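Local coordinates for START domain-containing protein 10 (PDB 6SER), which transfers phosphatidylcholine and phosphatidylethanolamine between membranes, preferring lipids with a palmitoyl or stearoyl chain at sn-1 and an unsaturated 18-carbon chain at sn-2, at residues V165-Y171 with T184-D190; D29-R34 with Y143-N147; D76-L82 with M215-L220. The contacts are given in a common frame with arbitrary orientation. Residues are numbered along the deposited sequence.

Contact 1: V165-Y171 with T184-D190; sequences VSIQTGY and TYLAQVD
Residues 165-171 and 184-190 run antiparallel as the two arms of a beta hairpin, the axes of 169-171 and 184-190 lying 4.8 Å apart at 177°. Val-165/Asp-190, Gln-168/Gln-188 and Gly-170/Leu-186 are hydrogen-bonded pairs; Ser-166/Val-189, Thr-169/Ala-187 and Tyr-171/Tyr-185 are non-hydrogen-bonded. Val-165 N to Asp-190 O and Asp-190 N to Val-165 O are both 3.0 Å; Gly-170 N to Leu-186 O is 2.9 Å and Leu-186 N to Gly-170 O 3.1 Å. Between them lies a classic beta bulge: Ile-167, at phi/psi -67/-43, and Gln-168 both face Gln-188, whose O accepts from Ile-167 N (2.9 Å) and weakly from Gln-168 N (3.4 Å), while Gln-188 N bonds to Gln-168 O (2.9 Å). The extra residue turns the strand through a corner. Ile-167 CD1 lies 4.0 Å from Asp-190 CB. On the face of Thr-169, small Ala-187 permits a CA-CA distance of 4.0 Å, and Tyr-171 (m) meets Tyr-185 (t) obliquely, Tyr-171 CE1 to Tyr-185 CD1 3.3 Å. Thr-169 and Tyr-171 each approach a bound glycol, consistent with the lipid cavity of the START helix-grip fold. From the other face Gln-168 and Gln-188, both t, extend to Lys-67 and Leu-65 O; Asp-190 forms a salt bridge with Lys-197. Helix 27-38 covers Leu-186 there through Phe-33, while strands 142-151 and 68-74 flank the hairpin.

Contact 2: D29-R34 with Y143-N147; sequences DFRSFR and YIIMN
Helical residues 29-34 (Phe-33 N to Asp-29 O and Arg-34 N to Phe-30 O, both 3.0 Å) cross the extended strand 143-147 at 102°, with axes 9.5 Å apart and the nearest CA atoms, those of Phe-30 and Ile-144, separated by 7.2 Å. Ile-144 and Met-146 point toward the helix, whereas Ile-145 between them points away; two apolar side chains, one branched and one long and flexible, thus fill the gap without any hydrogen bond. Met-146 has an off-rotamer chi1 of -28°, then chi2 t and chi3 m. Its CE sits over the face of Phe-30, 3.7 Å from the ring centroid and 11° off the normal, a CH-pi contact. Met-146 SD makes oblique Met-aromatic contacts, 4.5 Å from the Phe-30 centroid and 4.6 Å from that of Phe-33, and approaches Phe-33 CB to 3.5 Å. A flexible thioether can follow two differently placed aromatic surfaces. Phe-30 starts sideways, and chi1 m brings its ring close to the strand; Phe-33 (t) points toward it. Ile-144 (m, t) has CG2 3.6 Å from Phe-30 CD1, at the ring edge, and 3.8 Å from Phe-33 CD2; Ile-144 CD1 reaches Arg-34 CB, in its aliphatic base, at 3.6 Å. The N-terminal helix 27-38 thus packs on the START sheet face opposite Thr-169 and Tyr-171, Phe-30 extending onto Leu-137 of strand 127-139 and Arg-34 onto Leu-172 of strand 161-175.

Contact 3: D76-L82 with M215-L220; sequences DVPAETL and MYKACL
A loop ending in the first turn of a helix, residues 76-82, rests against the helical segment 215-220, with the closest CA atoms those of Leu-82 and Cys-219, 6.1 Å apart. Pro-78 is the N-cap of the helix starting at Ala-79. Met-215, with chi1 and chi2 t and chi3 m, places SD 3.8 Å from Leu-82 CD1. One residue on, Tyr-216 (t) reaches out to Asp-76 (p), and its OH donates a very short hydrogen bond of 2.5 Å to Asp-76 OD2; the long phenol suits this place, its hydroxyl meeting a carboxylate at the surface while its CE1 packs 3.7 Å from Val-77 CG1. Cys-219 points toward the other segment: its SG lies 3.4 Å from Leu-82 CD1 and its CB 4.2 Å from Val-77 CG1, a small side chain suited to so close a backbone approach. Its backbone O is 3.7 Å from Thr-81 CG2. Leu-220 CD2 stands 3.6 Å from Val-77 CG1. The contact joins helix 79-87 to the long C-terminal helix of the START fold, with Leu-82 also touching Ile-183 of strand 181-190, and Met-215 meeting Tyr-171 of strand 161-175 and Trp-95 of helix 89-95.

Contacts 1 and 2 share one sheet, for strand 142-151 is hydrogen-bonded alongside strand 161-175, as Tyr-171 N to Ile-145 O at 2.8 Å attests, and Phe-33 packs onto Gly-170. Contact 1 lies nearest the chain centre, though only partly buried, and is built by backbone hydrogen bonds; contact 2 is the buried one and relies on aromatic, sulfur and aliphatic side chains to seat the N-terminal helix. Contact 3, farthest out, joins helix to loop and helix by mixed chemistry, apolar inside and with a tyrosine-carboxylate bond at its exposed edge. It touches contact 1 through Met-215 and Tyr-171, and contact 2 where Tyr-143 meets Ala-79 and Glu-80.

Contact 1: V165-Y171 with T184-D190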
# COMPACT_ATOMS: atom_id res chain seq x y z
N VAL A 165 7.52 -9.66 1.74
CA VAL A 165 6.91 -9.33 3.03
C VAL A 165 6.73 -7.83 3.13
O VAL A 165 7.65 -7.11 3.08
CB VAL A 165 7.72 -9.83 4.23
CG1 VAL A 165 7.09 -9.42 5.52
CG2 VAL A 165 8.03 -11.29 4.19
N SER A 166 5.51 -7.43 3.28
CA SER A 166 5.19 -6.03 3.54
C SER A 166 5.19 -5.83 5.05
O SER A 166 4.24 -6.21 5.74
CB SER A 166 3.84 -5.67 2.91
OG SER A 166 3.31 -4.48 3.49
N ILE A 167 6.25 -5.23 5.57
CA ILE A 167 6.38 -4.98 7.03
C ILE A 167 5.32 -3.96 7.42
O ILE A 167 4.68 -4.18 8.37
CB ILE A 167 7.79 -4.59 7.49
CG1 ILE A 167 8.80 -5.68 7.19
CG2 ILE A 167 7.82 -4.26 8.94
CD1 ILE A 167 9.52 -5.48 5.95
N GLN A 168 5.15 -2.94 6.63
CA GLN A 168 4.13 -1.91 6.80
C GLN A 168 4.09 -1.09 5.53
O GLN A 168 5.09 -0.76 5.07
CB GLN A 168 4.46 -1.01 7.97
CG GLN A 168 3.72 0.28 7.93
CD GLN A 168 4.22 1.26 8.95
OE1 GLN A 168 5.38 1.61 9.02
NE2 GLN A 168 3.32 1.67 9.79
N THR A 169 2.94 -0.94 4.93
CA THR A 169 2.74 -0.09 3.75
C THR A 169 1.40 0.62 3.91
O THR A 169 0.58 0.10 4.48
CB THR A 169 3.21 -0.66 2.41
OG1 THR A 169 2.12 -0.56 1.54
CG2 THR A 169 3.62 -2.09 2.36
N GLY A 170 1.27 1.85 3.49
CA GLY A 170 0.01 2.57 3.66
C GLY A 170 0.03 3.94 3.04
O GLY A 170 1.03 4.35 2.62
N TYR A 171 -1.11 4.59 3.10
CA TYR A 171 -1.31 5.87 2.46
C TYR A 171 -2.09 6.77 3.41
O TYR A 171 -3.03 6.32 4.07
CB TYR A 171 -2.09 5.73 1.15
CG TYR A 171 -1.41 4.87 0.11
CD1 TYR A 171 -0.68 5.46 -0.92
CD2 TYR A 171 -1.50 3.47 0.17
CE1 TYR A 171 -0.05 4.68 -1.87
CE2 TYR A 171 -0.88 2.68 -0.78
CZ TYR A 171 -0.16 3.29 -1.80
OH TYR A 171 0.46 2.51 -2.74
N THR A 184 0.52 10.98 1.19
CA THR A 184 1.81 10.51 1.67
C THR A 184 1.80 8.98 1.65
O THR A 184 0.93 8.36 2.26
CB THR A 184 2.10 11.03 3.08
OG1 THR A 184 2.07 12.46 3.07
CG2 THR A 184 3.47 10.53 3.55
N TYR A 185 2.75 8.40 0.93
CA TYR A 185 2.95 6.96 0.87
C TYR A 185 4.11 6.60 1.78
O TYR A 185 5.18 7.22 1.71
CB TYR A 185 3.22 6.53 -0.57
CG TYR A 185 3.87 5.18 -0.76
CD1 TYR A 185 3.09 4.04 -0.95
CD2 TYR A 185 5.26 5.04 -0.79
CE1 TYR A 185 3.68 2.79 -1.14
CE2 TYR A 185 5.86 3.80 -0.99
CZ TYR A 185 5.06 2.68 -1.17
OH TYR A 185 5.62 1.44 -1.36
N LEU A 186 3.89 5.62 2.65
CA LEU A 186 4.91 5.15 3.58
C LEU A 186 4.99 3.64 3.47
O LEU A 186 3.97 2.95 3.63
CB LEU A 186 4.59 5.59 5.01
CG LEU A 186 5.36 4.98 6.19
CD1 LEU A 186 6.85 5.16 6.02
CD2 LEU A 186 4.89 5.61 7.49
N ALA A 187 6.18 3.11 3.19
CA ALA A 187 6.31 1.67 3.01
C ALA A 187 7.65 1.16 3.52
O ALA A 187 8.66 1.86 3.50
CB ALA A 187 6.19 1.25 1.55
N GLN A 188 7.63 -0.10 3.95
CA GLN A 188 8.83 -0.88 4.25
C GLN A 188 8.53 -2.30 3.79
O GLN A 188 7.79 -3.03 4.46
CB GLN A 188 9.16 -0.81 5.74
CG GLN A 188 10.45 -1.53 6.11
CD GLN A 188 10.73 -1.46 7.59
OE1 GLN A 188 9.81 -1.43 8.41
NE2 GLN A 188 12.02 -1.42 7.95
N VAL A 189 9.09 -2.64 2.66
CA VAL A 189 8.90 -3.90 2.05
C VAL A 189 10.17 -4.67 1.77
O VAL A 189 11.03 -4.20 1.11
CB VAL A 189 8.18 -3.71 0.72
CG1 VAL A 189 8.01 -5.01 0.00
CG2 VAL A 189 6.85 -3.07 0.93
N ASP A 190 10.22 -5.90 2.25
CA ASP A 190 11.32 -6.79 2.03
C ASP A 190 10.98 -7.71 0.89
O ASP A 190 10.13 -8.50 0.99
CB ASP A 190 11.57 -7.59 3.30
CG ASP A 190 12.86 -8.34 3.28
OD1 ASP A 190 13.30 -8.78 4.32
OD2 ASP A 190 13.42 -8.52 2.24

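Contact 2: D29-R34 with Y143-N147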
# COMPACT_ATOMS: atom_id res chain seq x y z
N ASP A 29 -3.29 2.14 15.95
CA ASP A 29 -2.45 1.83 14.79
C ASP A 29 -2.64 2.85 13.68
O ASP A 29 -1.68 3.27 13.04
CB ASP A 29 -2.74 0.42 14.28
CG ASP A 29 -2.23 -0.67 15.22
OD1 ASP A 29 -2.99 -1.61 15.51
OD2 ASP A 29 -1.08 -0.58 15.68
N PHE A 30 -3.86 3.32 13.51
CA PHE A 30 -4.17 4.35 12.50
C PHE A 30 -3.51 5.66 12.92
O PHE A 30 -2.99 6.36 12.13
CB PHE A 30 -5.67 4.50 12.33
CG PHE A 30 -6.28 3.45 11.44
CD1 PHE A 30 -6.12 3.49 10.09
CD2 PHE A 30 -7.02 2.42 11.96
CE1 PHE A 30 -6.69 2.55 9.27
CE2 PHE A 30 -7.57 1.46 11.15
CZ PHE A 30 -7.42 1.53 9.80
N ARG A 31 -3.51 5.94 14.21
CA ARG A 31 -2.92 7.18 14.74
C ARG A 31 -1.40 7.15 14.57
O ARG A 31 -0.84 8.06 14.07
CB ARG A 31 -3.36 7.40 16.19
CG ARG A 31 -4.74 8.02 16.28
CD ARG A 31 -5.07 8.70 17.58
NE ARG A 31 -4.79 7.71 18.59
CZ ARG A 31 -5.69 7.14 19.34
NH1 ARG A 31 -6.95 7.49 19.24
NH2 ARG A 31 -5.31 6.20 20.18
N SER A 32 -0.79 6.04 14.91
CA SER A 32 0.66 5.91 14.79
C SER A 32 1.05 6.09 13.34
O SER A 32 2.02 6.70 13.12
CB SER A 32 1.11 4.59 15.26
OG SER A 32 1.31 4.61 16.63
N PHE A 33 0.32 5.45 12.45
CA PHE A 33 0.60 5.56 11.01
C PHE A 33 0.48 7.01 10.56
O PHE A 33 1.34 7.46 9.97
CB PHE A 33 -0.25 4.59 10.21
CG PHE A 33 0.04 4.66 8.75
CD1 PHE A 33 0.99 3.87 8.17
CD2 PHE A 33 -0.57 5.60 7.99
CE1 PHE A 33 1.27 3.99 6.83
CE2 PHE A 33 -0.30 5.72 6.65
CZ PHE A 33 0.62 4.92 6.08
N ARG A 34 -0.57 7.69 10.88
CA ARG A 34 -0.66 9.09 10.45
C ARG A 34 0.46 9.91 11.06
O ARG A 34 1.11 10.71 10.38
CB ARG A 34 -2.02 9.69 10.81
CG ARG A 34 -2.06 11.19 10.57
CD ARG A 34 -3.47 11.77 10.61
NE ARG A 34 -3.80 12.31 11.92
CZ ARG A 34 -4.66 11.75 12.77
NH1 ARG A 34 -5.28 10.63 12.45
NH2 ARG A 34 -4.89 12.32 13.95
N TYR A 143 -8.13 10.34 4.75
CA TYR A 143 -8.26 8.89 4.64
C TYR A 143 -6.92 8.23 4.96
O TYR A 143 -5.85 8.74 4.62
CB TYR A 143 -8.69 8.46 3.23
CG TYR A 143 -9.95 9.08 2.67
CD1 TYR A 143 -9.90 10.23 1.89
CD2 TYR A 143 -11.19 8.48 2.87
CE1 TYR A 143 -11.06 10.79 1.35
CE2 TYR A 143 -12.35 9.01 2.32
CZ TYR A 143 -12.28 10.17 1.57
OH TYR A 143 -13.44 10.69 1.04
N ILE A 144 -7.00 7.07 5.60
CA ILE A 144 -5.84 6.21 5.79
C ILE A 144 -6.18 4.81 5.30
O ILE A 144 -7.25 4.28 5.62
CB ILE A 144 -5.40 6.15 7.26
CG1 ILE A 144 -4.92 7.51 7.74
CG2 ILE A 144 -4.30 5.11 7.44
CD1 ILE A 144 -4.45 7.52 9.17
N ILE A 145 -5.28 4.22 4.52
CA ILE A 145 -5.31 2.81 4.17
C ILE A 145 -3.95 2.24 4.51
O ILE A 145 -2.94 2.72 4.00
CB ILE A 145 -5.61 2.59 2.68
CG1 ILE A 145 -6.71 3.51 2.20
CG2 ILE A 145 -6.03 1.15 2.45
CD1 ILE A 145 -7.03 3.33 0.74
N MET A 146 -3.92 1.22 5.37
CA MET A 146 -2.69 0.52 5.75
C MET A 146 -2.79 -0.96 5.43
O MET A 146 -3.88 -1.53 5.31
CB MET A 146 -2.39 0.64 7.24
CG MET A 146 -2.92 1.86 7.88
SD MET A 146 -2.46 1.90 9.60
CE MET A 146 -3.62 0.75 10.28
N ASN A 147 -1.62 -1.60 5.33
CA ASN A 147 -1.56 -3.04 5.17
C ASN A 147 -0.22 -3.54 5.71
O ASN A 147 0.72 -2.77 5.89
CB ASN A 147 -1.79 -3.45 3.70
CG ASN A 147 -0.55 -3.32 2.84
OD1 ASN A 147 0.49 -3.92 3.12
ND2 ASN A 147 -0.67 -2.60 1.73

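Contact 3: D76-L82 with M215-L220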
# COMPACT_ATOMS: atom_id res chain seq x y z
N ASP A 76 -5.23 19.19 -8.47
CA ASP A 76 -6.47 19.14 -9.23
C ASP A 76 -7.17 17.79 -9.15
O ASP A 76 -7.99 17.48 -10.02
CB ASP A 76 -6.22 19.52 -10.69
CG ASP A 76 -5.16 18.66 -11.34
OD1 ASP A 76 -5.09 18.63 -12.58
OD2 ASP A 76 -4.40 17.99 -10.60
N VAL A 77 -6.88 16.97 -8.14
CA VAL A 77 -7.70 15.78 -7.90
C VAL A 77 -8.16 15.79 -6.45
O VAL A 77 -7.35 16.04 -5.54
CB VAL A 77 -6.97 14.48 -8.28
CG1 VAL A 77 -6.22 14.63 -9.60
CG2 VAL A 77 -6.04 14.00 -7.18
N PRO A 78 -9.44 15.56 -6.18
CA PRO A 78 -9.91 15.56 -4.79
C PRO A 78 -9.50 14.28 -4.06
O PRO A 78 -9.19 13.25 -4.66
CB PRO A 78 -11.43 15.66 -4.93
CG PRO A 78 -11.73 15.10 -6.27
CD PRO A 78 -10.54 15.40 -7.14
N ALA A 79 -9.51 14.39 -2.72
CA ALA A 79 -9.12 13.27 -1.87
C ALA A 79 -9.96 12.02 -2.13
O ALA A 79 -9.44 10.90 -2.11
CB ALA A 79 -9.22 13.67 -0.40
N GLU A 80 -11.27 12.20 -2.37
CA GLU A 80 -12.14 11.05 -2.57
C GLU A 80 -11.78 10.30 -3.84
O GLU A 80 -11.91 9.07 -3.89
CB GLU A 80 -13.61 11.49 -2.62
CG GLU A 80 -13.87 12.81 -3.33
CD GLU A 80 -13.87 14.00 -2.37
OE1 GLU A 80 -14.92 14.26 -1.73
OE2 GLU A 80 -12.82 14.67 -2.23
N THR A 81 -11.32 11.01 -4.87
CA THR A 81 -10.91 10.33 -6.10
C THR A 81 -9.64 9.53 -5.89
O THR A 81 -9.54 8.36 -6.31
CB THR A 81 -10.73 11.34 -7.23
OG1 THR A 81 -11.98 11.99 -7.49
CG2 THR A 81 -10.25 10.64 -8.49
N LEU A 82 -8.65 10.12 -5.23
CA LEU A 82 -7.45 9.37 -4.88
C LEU A 82 -7.80 8.17 -4.00
O LEU A 82 -7.21 7.09 -4.15
CB LEU A 82 -6.46 10.30 -4.19
CG LEU A 82 -5.04 9.87 -3.87
CD1 LEU A 82 -4.33 9.28 -5.08
CD2 LEU A 82 -4.33 11.08 -3.40
N MET A 215 0.43 7.03 -10.56
CA MET A 215 -0.82 7.01 -9.81
C MET A 215 -1.59 8.31 -9.99
O MET A 215 -2.82 8.30 -10.11
CB MET A 215 -0.54 6.77 -8.33
CG MET A 215 -1.80 6.73 -7.48
SD MET A 215 -1.47 6.79 -5.71
CE MET A 215 -0.33 5.42 -5.53
N TYR A 216 -0.89 9.45 -9.99
CA TYR A 216 -1.58 10.72 -10.15
C TYR A 216 -2.28 10.80 -11.50
O TYR A 216 -3.44 11.22 -11.59
CB TYR A 216 -0.60 11.88 -9.99
CG TYR A 216 -1.16 13.19 -10.51
CD1 TYR A 216 -2.08 13.92 -9.77
CD2 TYR A 216 -0.78 13.68 -11.76
CE1 TYR A 216 -2.60 15.11 -10.25
CE2 TYR A 216 -1.30 14.87 -12.24
CZ TYR A 216 -2.21 15.58 -11.48
OH TYR A 216 -2.73 16.77 -11.95
N LYS A 217 -1.59 10.39 -12.57
CA LYS A 217 -2.23 10.37 -13.89
C LYS A 217 -3.43 9.44 -13.90
O LYS A 217 -4.43 9.72 -14.57
CB LYS A 217 -1.23 9.97 -14.97
CG LYS A 217 -0.12 10.99 -15.22
CD LYS A 217 0.73 10.63 -16.43
CE LYS A 217 1.79 11.70 -16.69
NZ LYS A 217 2.33 11.65 -18.07
N ALA A 218 -3.35 8.33 -13.16
CA ALA A 218 -4.48 7.41 -13.09
C ALA A 218 -5.71 8.09 -12.49
O ALA A 218 -6.84 7.85 -12.93
CB ALA A 218 -4.10 6.17 -12.30
N CYS A 219 -5.50 8.93 -11.48
CA CYS A 219 -6.62 9.65 -10.87
C CYS A 219 -7.31 10.57 -11.86
O CYS A 219 -8.53 10.80 -11.75
CB CYS A 219 -6.14 10.44 -9.66
SG CYS A 219 -5.45 9.40 -8.32
N LEU A 220 -6.57 11.12 -12.83
CA LEU A 220 -7.19 11.99 -13.83
C LEU A 220 -8.07 11.20 -14.78
O LEU A 220 -9.13 11.68 -15.20
CB LEU A 220 -6.11 12.75 -14.63
CG LEU A 220 -5.17 13.64 -13.83
CD1 LEU A 220 -4.08 14.21 -14.73
CD2 LEU A 220 -5.94 14.75 -13.14